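Local coordinates for GARP domain-containing protein (PDB 6XZ6) that serves as a trypanosome receptor that binds the host complement regulator factor H and increases transmission of the parasite to tsetse flies, at residues A103-F115 with F166-K180. Residues are numbered along the deposited sequence; the frame is centred on the assembly and turned at random.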
ATOM      1  N   ALA A 103       3.210   5.006  -5.420  1.00 24.12           N
ATOM      2  CA  ALA A 103       4.339   4.982  -4.497  1.00 21.84           C
ATOM      3  C   ALA A 103       4.324   3.697  -3.683  1.00 22.36           C
ATOM      4  O   ALA A 103       5.350   3.033  -3.542  1.00 20.86           O
ATOM      5  CB  ALA A 103       4.246   6.182  -3.573  1.00 22.01           C
ATOM      6  N   LEU A 104       3.134   3.335  -3.182  1.00 18.24           N
ATOM      7  CA  LEU A 104       2.905   2.141  -2.376  1.00 16.92           C
ATOM      8  C   LEU A 104       3.007   0.869  -3.196  1.00 23.82           C
ATOM      9  O   LEU A 104       3.427  -0.163  -2.684  1.00 24.35           O
ATOM     10  CB  LEU A 104       1.552   2.238  -1.690  1.00 16.49           C
ATOM     11  CG  LEU A 104       1.479   3.181  -0.485  1.00 19.55           C
ATOM     12  CD1 LEU A 104       0.036   3.463  -0.141  1.00 20.76           C
ATOM     13  CD2 LEU A 104       2.241   2.612   0.715  1.00 14.37           C
ATOM     14  N   ASP A 105       2.698   0.960  -4.487  1.00 21.90           N
ATOM     15  CA  ASP A 105       2.785  -0.167  -5.385  1.00 22.37           C
ATOM     16  C   ASP A 105       4.234  -0.469  -5.740  1.00 26.55           C
ATOM     17  O   ASP A 105       4.594  -1.628  -5.873  1.00 27.50           O
ATOM     18  CB  ASP A 105       1.862   0.050  -6.602  1.00 25.90           C
ATOM     19  CG  ASP A 105       0.381  -0.255  -6.329  1.00 41.80           C
ATOM     20  OD1 ASP A 105      -0.051  -0.172  -5.137  1.00 41.63           O
ATOM     21  OD2 ASP A 105      -0.348  -0.570  -7.293  1.00 51.62           O
ATOM     22  N   SER A 106       5.082   0.563  -5.821  1.00 23.93           N
ATOM     23  CA  SER A 106       6.520   0.421  -6.073  1.00 23.42           C
ATOM     24  C   SER A 106       7.193  -0.218  -4.858  1.00 25.10           C
ATOM     25  O   SER A 106       8.106  -1.029  -5.018  1.00 24.72           O
ATOM     26  CB  SER A 106       7.142   1.783  -6.338  1.00 26.57           C
ATOM     27  OG  SER A 106       6.650   2.265  -7.572  1.00 43.76           O
ATOM     28  N   PHE A 107       6.714   0.140  -3.651  1.00 19.90           N
ATOM     29  CA  PHE A 107       7.204  -0.368  -2.384  1.00 19.22           C
ATOM     30  C   PHE A 107       6.899  -1.860  -2.250  1.00 24.37           C
ATOM     31  O   PHE A 107       7.798  -2.649  -1.949  1.00 24.90           O
ATOM     32  CB  PHE A 107       6.603   0.446  -1.228  1.00 20.17           C
ATOM     33  CG  PHE A 107       6.773  -0.146   0.141  1.00 21.44           C
ATOM     34  CD1 PHE A 107       8.038  -0.292   0.699  1.00 24.86           C
ATOM     35  CD2 PHE A 107       5.669  -0.565   0.876  1.00 22.21           C
ATOM     36  CE1 PHE A 107       8.195  -0.846   1.970  1.00 24.22           C
ATOM     37  CE2 PHE A 107       5.827  -1.103   2.152  1.00 24.16           C
ATOM     38  CZ  PHE A 107       7.087  -1.256   2.681  1.00 22.09           C
ATOM     39  N   GLU A 108       5.639  -2.248  -2.512  1.00 19.40           N
ATOM     40  CA  GLU A 108       5.196  -3.634  -2.439  1.00 17.99           C
ATOM     41  C   GLU A 108       5.990  -4.452  -3.457  1.00 23.53           C
ATOM     42  O   GLU A 108       6.453  -5.547  -3.145  1.00 24.68           O
ATOM     43  CB  GLU A 108       3.682  -3.704  -2.679  1.00 19.33           C
ATOM     44  CG  GLU A 108       3.117  -5.114  -2.754  1.00 35.39           C
ATOM     45  CD  GLU A 108       3.166  -5.886  -4.070  1.00 62.41           C
ATOM     46  OE1 GLU A 108       3.451  -5.262  -5.124  1.00 36.05           O
ATOM     47  OE2 GLU A 108       2.909  -7.118  -4.040  1.00 54.47           O
ATOM     48  N   SER A 109       6.154  -3.921  -4.660  1.00 21.15           N
ATOM     49  CA  SER A 109       6.893  -4.569  -5.738  1.00 22.41           C
ATOM     50  C   SER A 109       8.346  -4.850  -5.354  1.00 27.58           C
ATOM     51  O   SER A 109       8.857  -5.919  -5.654  1.00 29.88           O
ATOM     52  CB  SER A 109       6.810  -3.741  -7.014  1.00 25.42           C
ATOM     53  OG  SER A 109       7.886  -4.079  -7.869  1.00 38.98           O
ATOM     54  N   GLU A 110       8.982  -3.918  -4.655  1.00 24.51           N
ATOM     55  CA  GLU A 110      10.374  -4.007  -4.207  1.00 24.56           C
ATOM     56  C   GLU A 110      10.624  -5.137  -3.223  1.00 27.05           C
ATOM     57  O   GLU A 110      11.718  -5.722  -3.249  1.00 27.84           O
ATOM     58  CB  GLU A 110      10.792  -2.682  -3.543  1.00 25.11           C
ATOM     59  CG  GLU A 110      12.287  -2.402  -3.580  1.00 42.86           C
ATOM     60  CD  GLU A 110      12.765  -1.260  -2.698  1.00 69.47           C
ATOM     61  OE1 GLU A 110      11.931  -0.419  -2.287  1.00 50.96           O
ATOM     62  OE2 GLU A 110      13.977  -1.223  -2.386  1.00 67.61           O
ATOM     63  N   TYR A 111       9.636  -5.425  -2.338  1.00 20.73           N
ATOM     64  CA  TYR A 111       9.809  -6.396  -1.255  1.00 18.49           C
ATOM     65  C   TYR A 111       8.952  -7.656  -1.256  1.00 20.08           C
ATOM     66  O   TYR A 111       9.365  -8.606  -0.599  1.00 19.48           O
ATOM     67  CB  TYR A 111       9.610  -5.688   0.096  1.00 17.13           C
ATOM     68  CG  TYR A 111      10.681  -4.667   0.394  1.00 17.42           C
ATOM     69  CD1 TYR A 111      11.939  -5.060   0.844  1.00 19.88           C
ATOM     70  CD2 TYR A 111      10.449  -3.311   0.208  1.00 17.69           C
ATOM     71  CE1 TYR A 111      12.935  -4.127   1.120  1.00 18.90           C
ATOM     72  CE2 TYR A 111      11.452  -2.372   0.434  1.00 18.69           C
ATOM     73  CZ  TYR A 111      12.696  -2.788   0.892  1.00 24.50           C
ATOM     74  OH  TYR A 111      13.689  -1.886   1.164  1.00 28.73           O
ATOM     75  N   GLU A 112       7.772  -7.685  -1.905  1.00 16.30           N
ATOM     76  CA  GLU A 112       6.900  -8.863  -1.771  1.00 17.05           C
ATOM     77  C   GLU A 112       7.566 -10.193  -2.174  1.00 23.12           C
ATOM     78  O   GLU A 112       7.438 -11.159  -1.421  1.00 24.09           O
ATOM     79  CB  GLU A 112       5.549  -8.688  -2.473  1.00 18.61           C
ATOM     80  CG  GLU A 112       4.470  -9.660  -2.005  1.00 23.37           C
ATOM     81  CD  GLU A 112       4.476 -11.046  -2.619  1.00 48.34           C
ATOM     82  OE1 GLU A 112       3.942 -11.980  -1.981  1.00 62.61           O
ATOM     83  OE2 GLU A 112       5.018 -11.203  -3.737  1.00 43.48           O
ATOM     84  N   SER A 113       8.261 -10.248  -3.319  1.00 19.52           N
ATOM     85  CA  SER A 113       8.915 -11.467  -3.812  1.00 22.02           C
ATOM     86  C   SER A 113      10.077 -11.940  -2.911  1.00 28.92           C
ATOM     87  O   SER A 113      10.395 -13.145  -2.859  1.00 30.77           O
ATOM     88  CB  SER A 113       9.421 -11.250  -5.231  1.00 27.33           C
ATOM     89  OG  SER A 113      10.186 -10.054  -5.260  1.00 45.91           O
ATOM     90  N   VAL A 114      10.715 -10.976  -2.225  1.00 23.33           N
ATOM     91  CA  VAL A 114      11.821 -11.239  -1.317  1.00 22.09           C
ATOM     92  C   VAL A 114      11.270 -11.952  -0.069  1.00 25.01           C
ATOM     93  O   VAL A 114      11.714 -13.058   0.223  1.00 27.41           O
ATOM     94  CB  VAL A 114      12.665  -9.954  -1.004  1.00 23.49           C
ATOM     95  CG1 VAL A 114      13.715 -10.211   0.088  1.00 21.78           C
ATOM     96  CG2 VAL A 114      13.327  -9.415  -2.276  1.00 23.57           C
ATOM     97  N   PHE A 115      10.285 -11.353   0.625  1.00 17.75           N
ATOM     98  CA  PHE A 115       9.671 -11.936   1.818  1.00 16.36           C
ATOM     99  C   PHE A 115       8.990 -13.264   1.531  1.00 23.70           C
ATOM    100  O   PHE A 115       9.024 -14.141   2.387  1.00 26.34           O
ATOM    101  CB  PHE A 115       8.701 -10.963   2.459  1.00 16.32           C
ATOM    102  CG  PHE A 115       9.418  -9.861   3.180  1.00 16.31           C
ATOM    103  CD1 PHE A 115       9.785 -10.005   4.513  1.00 18.28           C
ATOM    104  CD2 PHE A 115       9.717  -8.665   2.534  1.00 17.54           C
ATOM    105  CE1 PHE A 115      10.442  -8.976   5.185  1.00 18.42           C
ATOM    106  CE2 PHE A 115      10.388  -7.642   3.201  1.00 19.96           C
ATOM    107  CZ  PHE A 115      10.747  -7.802   4.521  1.00 17.82           C
ATOM    108  N   PHE A 166      19.446  -5.392   5.305  1.00 23.23           N
ATOM    109  CA  PHE A 166      18.176  -5.488   4.593  1.00 23.07           C
ATOM    110  C   PHE A 166      16.964  -5.122   5.446  1.00 25.61           C
ATOM    111  O   PHE A 166      16.072  -4.417   4.976  1.00 26.21           O
ATOM    112  CB  PHE A 166      18.005  -6.892   3.998  1.00 25.45           C
ATOM    113  CG  PHE A 166      16.654  -7.105   3.353  1.00 26.18           C
ATOM    114  CD1 PHE A 166      15.620  -7.722   4.052  1.00 26.12           C
ATOM    115  CD2 PHE A 166      16.405  -6.657   2.057  1.00 29.15           C
ATOM    116  CE1 PHE A 166      14.369  -7.916   3.459  1.00 26.00           C
ATOM    117  CE2 PHE A 166      15.152  -6.845   1.470  1.00 31.25           C
ATOM    118  CZ  PHE A 166      14.139  -7.464   2.182  1.00 27.39           C
ATOM    119  N   ALA A 167      16.916  -5.648   6.680  1.00 20.59           N
ATOM    120  CA  ALA A 167      15.862  -5.407   7.664  1.00 18.20           C
ATOM    121  C   ALA A 167      15.836  -3.941   8.094  1.00 18.73           C
ATOM    122  O   ALA A 167      14.759  -3.397   8.293  1.00 19.95           O
ATOM    123  CB  ALA A 167      16.071  -6.310   8.852  1.00 19.37           C
ATOM    124  N   GLU A 168      16.998  -3.286   8.178  1.00 13.61           N
ATOM    125  CA  GLU A 168      17.121  -1.857   8.498  1.00 14.33           C
ATOM    126  C   GLU A 168      16.649  -1.014   7.319  1.00 21.25           C
ATOM    127  O   GLU A 168      15.905  -0.058   7.524  1.00 22.41           O
ATOM    128  CB  GLU A 168      18.571  -1.493   8.904  1.00 16.39           C
ATOM    129  CG  GLU A 168      18.798  -0.028   9.228  1.00 22.30           C
ATOM    130  CD  GLU A 168      18.095   0.576  10.429  1.00 38.04           C
ATOM    131  OE1 GLU A 168      17.754  -0.174  11.367  1.00 36.10           O
ATOM    132  OE2 GLU A 168      17.908   1.813  10.445  1.00 41.71           O
ATOM    133  N   GLU A 169      17.039  -1.387   6.077  1.00 18.85           N
ATOM    134  CA  GLU A 169      16.594  -0.691   4.869  1.00 18.00           C
ATOM    135  C   GLU A 169      15.088  -0.916   4.662  1.00 19.58           C
ATOM    136  O   GLU A 169      14.408   0.022   4.280  1.00 20.97           O
ATOM    137  CB  GLU A 169      17.454  -1.069   3.669  1.00 20.28           C
ATOM    138  CG  GLU A 169      17.014  -0.516   2.324  1.00 38.49           C
ATOM    139  CD  GLU A 169      17.323  -1.488   1.199  1.00 72.38           C
ATOM    140  OE1 GLU A 169      16.621  -2.523   1.075  1.00 70.83           O
ATOM    141  OE2 GLU A 169      18.304  -1.230   0.466  1.00 69.77           O
ATOM    142  N   TYR A 170      14.548  -2.083   5.026  1.00 14.48           N
ATOM    143  CA  TYR A 170      13.094  -2.298   4.969  1.00 14.67           C
ATOM    144  C   TYR A 170      12.381  -1.360   5.926  1.00 20.20           C
ATOM    145  O   TYR A 170      11.424  -0.728   5.509  1.00 22.36           O
ATOM    146  CB  TYR A 170      12.671  -3.757   5.230  1.00 15.62           C
ATOM    147  CG  TYR A 170      11.166  -3.914   5.244  1.00 16.39           C
ATOM    148  CD1 TYR A 170      10.428  -3.871   4.059  1.00 17.34           C
ATOM    149  CD2 TYR A 170      10.468  -4.002   6.440  1.00 17.45           C
ATOM    150  CE1 TYR A 170       9.031  -3.948   4.068  1.00 16.30           C
ATOM    151  CE2 TYR A 170       9.073  -4.056   6.463  1.00 18.55           C
ATOM    152  CZ  TYR A 170       8.357  -4.014   5.272  1.00 25.35           C
ATOM    153  OH  TYR A 170       6.984  -4.092   5.287  1.00 24.15           O
ATOM    154  N   LEU A 171      12.858  -1.217   7.170  1.00 15.59           N
ATOM    155  CA  LEU A 171      12.282  -0.266   8.132  1.00 14.55           C
ATOM    156  C   LEU A 171      12.265   1.174   7.559  1.00 21.77           C
ATOM    157  O   LEU A 171      11.223   1.831   7.609  1.00 24.74           O
ATOM    158  CB  LEU A 171      13.034  -0.304   9.488  1.00 13.81           C
ATOM    159  CG  LEU A 171      12.680   0.777  10.532  1.00 16.57           C
ATOM    160  CD1 LEU A 171      11.202   0.655  11.009  1.00 17.46           C
ATOM    161  CD2 LEU A 171      13.642   0.749  11.704  1.00 11.15           C
ATOM    162  N   GLN A 172      13.394   1.648   7.006  1.00 16.66           N
ATOM    163  CA  GLN A 172      13.490   2.985   6.440  1.00 16.64           C
ATOM    164  C   GLN A 172      12.423   3.201   5.366  1.00 21.64           C
ATOM    165  O   GLN A 172      11.701   4.183   5.431  1.00 22.40           O
ATOM    166  CB  GLN A 172      14.908   3.241   5.919  1.00 19.56           C
ATOM    167  CG  GLN A 172      16.000   3.291   7.015  1.00 38.61           C
ATOM    168  CD  GLN A 172      17.453   3.444   6.525  1.00 65.52           C
ATOM    169  OE1 GLN A 172      17.782   3.393   5.314  1.00 57.63           O
ATOM    170  NE2 GLN A 172      18.373   3.635   7.479  1.00 55.95           N
ATOM    171  N   GLU A 173      12.259   2.240   4.446  1.00 19.20           N
ATOM    172  CA  GLU A 173      11.260   2.239   3.356  1.00 17.88           C
ATOM    173  C   GLU A 173       9.842   2.089   3.863  1.00 21.48           C
ATOM    174  O   GLU A 173       8.942   2.698   3.284  1.00 22.41           O
ATOM    175  CB  GLU A 173      11.542   1.122   2.322  1.00 19.20           C
ATOM    176  CG  GLU A 173      12.936   1.148   1.717  1.00 31.29           C
ATOM    177  CD  GLU A 173      13.159   1.965   0.467  1.00 70.54           C
ATOM    178  OE1 GLU A 173      13.788   1.422  -0.473  1.00 71.33           O
ATOM    179  OE2 GLU A 173      12.746   3.151   0.436  1.00 75.59           O
ATOM    180  N   ALA A 174       9.616   1.244   4.898  1.00 16.57           N
ATOM    181  CA  ALA A 174       8.286   1.025   5.480  1.00 15.71           C
ATOM    182  C   ALA A 174       7.812   2.270   6.197  1.00 24.70           C
ATOM    183  O   ALA A 174       6.606   2.495   6.273  1.00 27.49           O
ATOM    184  CB  ALA A 174       8.312  -0.138   6.433  1.00 15.83           C
ATOM    185  N   ASN A 175       8.752   3.087   6.724  1.00 22.24           N
ATOM    186  CA  ASN A 175       8.424   4.347   7.389  1.00 23.30           C
ATOM    187  C   ASN A 175       7.918   5.363   6.360  1.00 26.62           C
ATOM    188  O   ASN A 175       6.915   6.004   6.617  1.00 29.09           O
ATOM    189  CB  ASN A 175       9.601   4.890   8.217  1.00 24.73           C
ATOM    190  CG  ASN A 175       9.763   4.244   9.580  1.00 39.52           C
ATOM    191  OD1 ASN A 175       8.841   3.655  10.149  1.00 37.60           O
ATOM    192  ND2 ASN A 175      10.943   4.352  10.153  1.00 21.47           N
ATOM    193  N   GLU A 176       8.546   5.434   5.177  1.00 21.30           N
ATOM    194  CA  GLU A 176       8.126   6.277   4.057  1.00 21.25           C
ATOM    195  C   GLU A 176       6.759   5.834   3.542  1.00 25.63           C
ATOM    196  O   GLU A 176       5.935   6.680   3.222  1.00 25.67           O
ATOM    197  CB  GLU A 176       9.142   6.206   2.908  1.00 22.93           C
ATOM    198  CG  GLU A 176      10.048   7.415   2.815  1.00 46.10           C
ATOM    199  CD  GLU A 176      11.528   7.131   3.012  1.00 92.00           C
ATOM    200  OE1 GLU A 176      12.137   6.465   2.139  1.00 89.75           O
ATOM    201  OE2 GLU A 176      12.083   7.587   4.041  1.00 98.41           O
ATOM    202  N   ALA A 177       6.523   4.512   3.462  1.00 22.79           N
ATOM    203  CA  ALA A 177       5.281   3.912   2.983  1.00 22.86           C
ATOM    204  C   ALA A 177       4.137   4.091   3.969  1.00 28.69           C
ATOM    205  O   ALA A 177       3.003   4.271   3.538  1.00 29.99           O
ATOM    206  CB  ALA A 177       5.499   2.450   2.693  1.00 23.77           C
ATOM    207  N   ALA A 178       4.424   4.066   5.290  1.00 25.46           N
ATOM    208  CA  ALA A 178       3.421   4.338   6.309  1.00 24.92           C
ATOM    209  C   ALA A 178       2.933   5.793   6.142  1.00 30.46           C
ATOM    210  O   ALA A 178       1.735   6.025   6.245  1.00 32.39           O
ATOM    211  CB  ALA A 178       4.004   4.127   7.688  1.00 25.87           C
ATOM    212  N   ASN A 179       3.830   6.756   5.800  1.00 25.44           N
ATOM    213  CA  ASN A 179       3.421   8.151   5.552  1.00 25.31           C
ATOM    214  C   ASN A 179       2.613   8.285   4.252  1.00 28.87           C
ATOM    215  O   ASN A 179       1.649   9.045   4.197  1.00 31.18           O
ATOM    216  CB  ASN A 179       4.625   9.121   5.562  1.00 23.82           C
ATOM    217  CG  ASN A 179       5.311   9.244   6.909  1.00 65.31           C
ATOM    218  OD1 ASN A 179       4.677   9.185   7.978  1.00 70.96           O
ATOM    219  ND2 ASN A 179       6.629   9.422   6.893  1.00 55.61           N
ATOM    220  N   LYS A 180       3.012   7.563   3.211  1.00 21.65           N
ATOM    221  CA  LYS A 180       2.325   7.568   1.932  1.00 19.91           C
ATOM    222  C   LYS A 180       0.926   6.941   2.081  1.00 25.31           C
ATOM    223  O   LYS A 180      -0.021   7.409   1.463  1.00 26.99           O
ATOM    224  CB  LYS A 180       3.161   6.824   0.881  1.00 20.37           C
ATOM    225  CG  LYS A 180       3.815   7.739  -0.121  1.00 23.47           C
ATOM    226  CD  LYS A 180       5.295   7.880   0.058  1.00 29.74           C
ATOM    227  CE  LYS A 180       5.847   8.978  -0.822  1.00 46.50           C
ATOM    228  NZ  LYS A 180       7.281   9.240  -0.541  1.00 61.14           N
TER
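Y111 and Y170 form the centre of a five-ring aromatic cluster, completed by F107, F115 and F166, that joins helices 67-125 and 165-208. The Y170 edge points at the Y111 face in a T-shaped pair, planes at 82°, with Y170 CD1 3.6 Å above the middle of that face. F115 repeats the motif, turning its own edge to one face of Y170, while A174 CB covers the opposite face. F166 lies at the Y111 edge, its CZ 3.5 Å from Y111 CD1, and its ring also receives V114 CG1.

The segments run nearly antiparallel, at 150°, and two aromatic knobs fit into holes on the facing helix. Y111 sits among F166, E169, Y170 and E173; F107 sits among Y170, E173, A174 and A177. With CG anti to the backbone N (chi1 167°), F107 reaches across to bring one face over A177 CB, a CH-pi contact 3.7 Å from CB to the ring centroid. Small A177 suits this place, because its CA comes within 6.1 Å of the L104 CA where the backbones draw close. L104 CD2 packs on the A177 methyl there, and L181 and L184 also touch L104.

Tyrosine suits position 111 because the ring stays in the cluster while Y111 OH donates to E169 OE1 (3.0 Å), approaching from above the carboxylate plane. The other E169 oxygen, OE2, makes a salt bridge to K33 of the complement factor H chain; K34, C32 and V14 of that chain pack on E110, V114 and F166. The E110 and E173 carboxylates lie close and nearly perpendicular, acceptors with no hydrogen bond between them. Grouping E110, E169 and E173 may raise their proton affinity, an effect the factor H lysines would probably offset. The chemistry thus implies an apolar aromatic interior bordered by an acidic margin suited to lysines of the ligand.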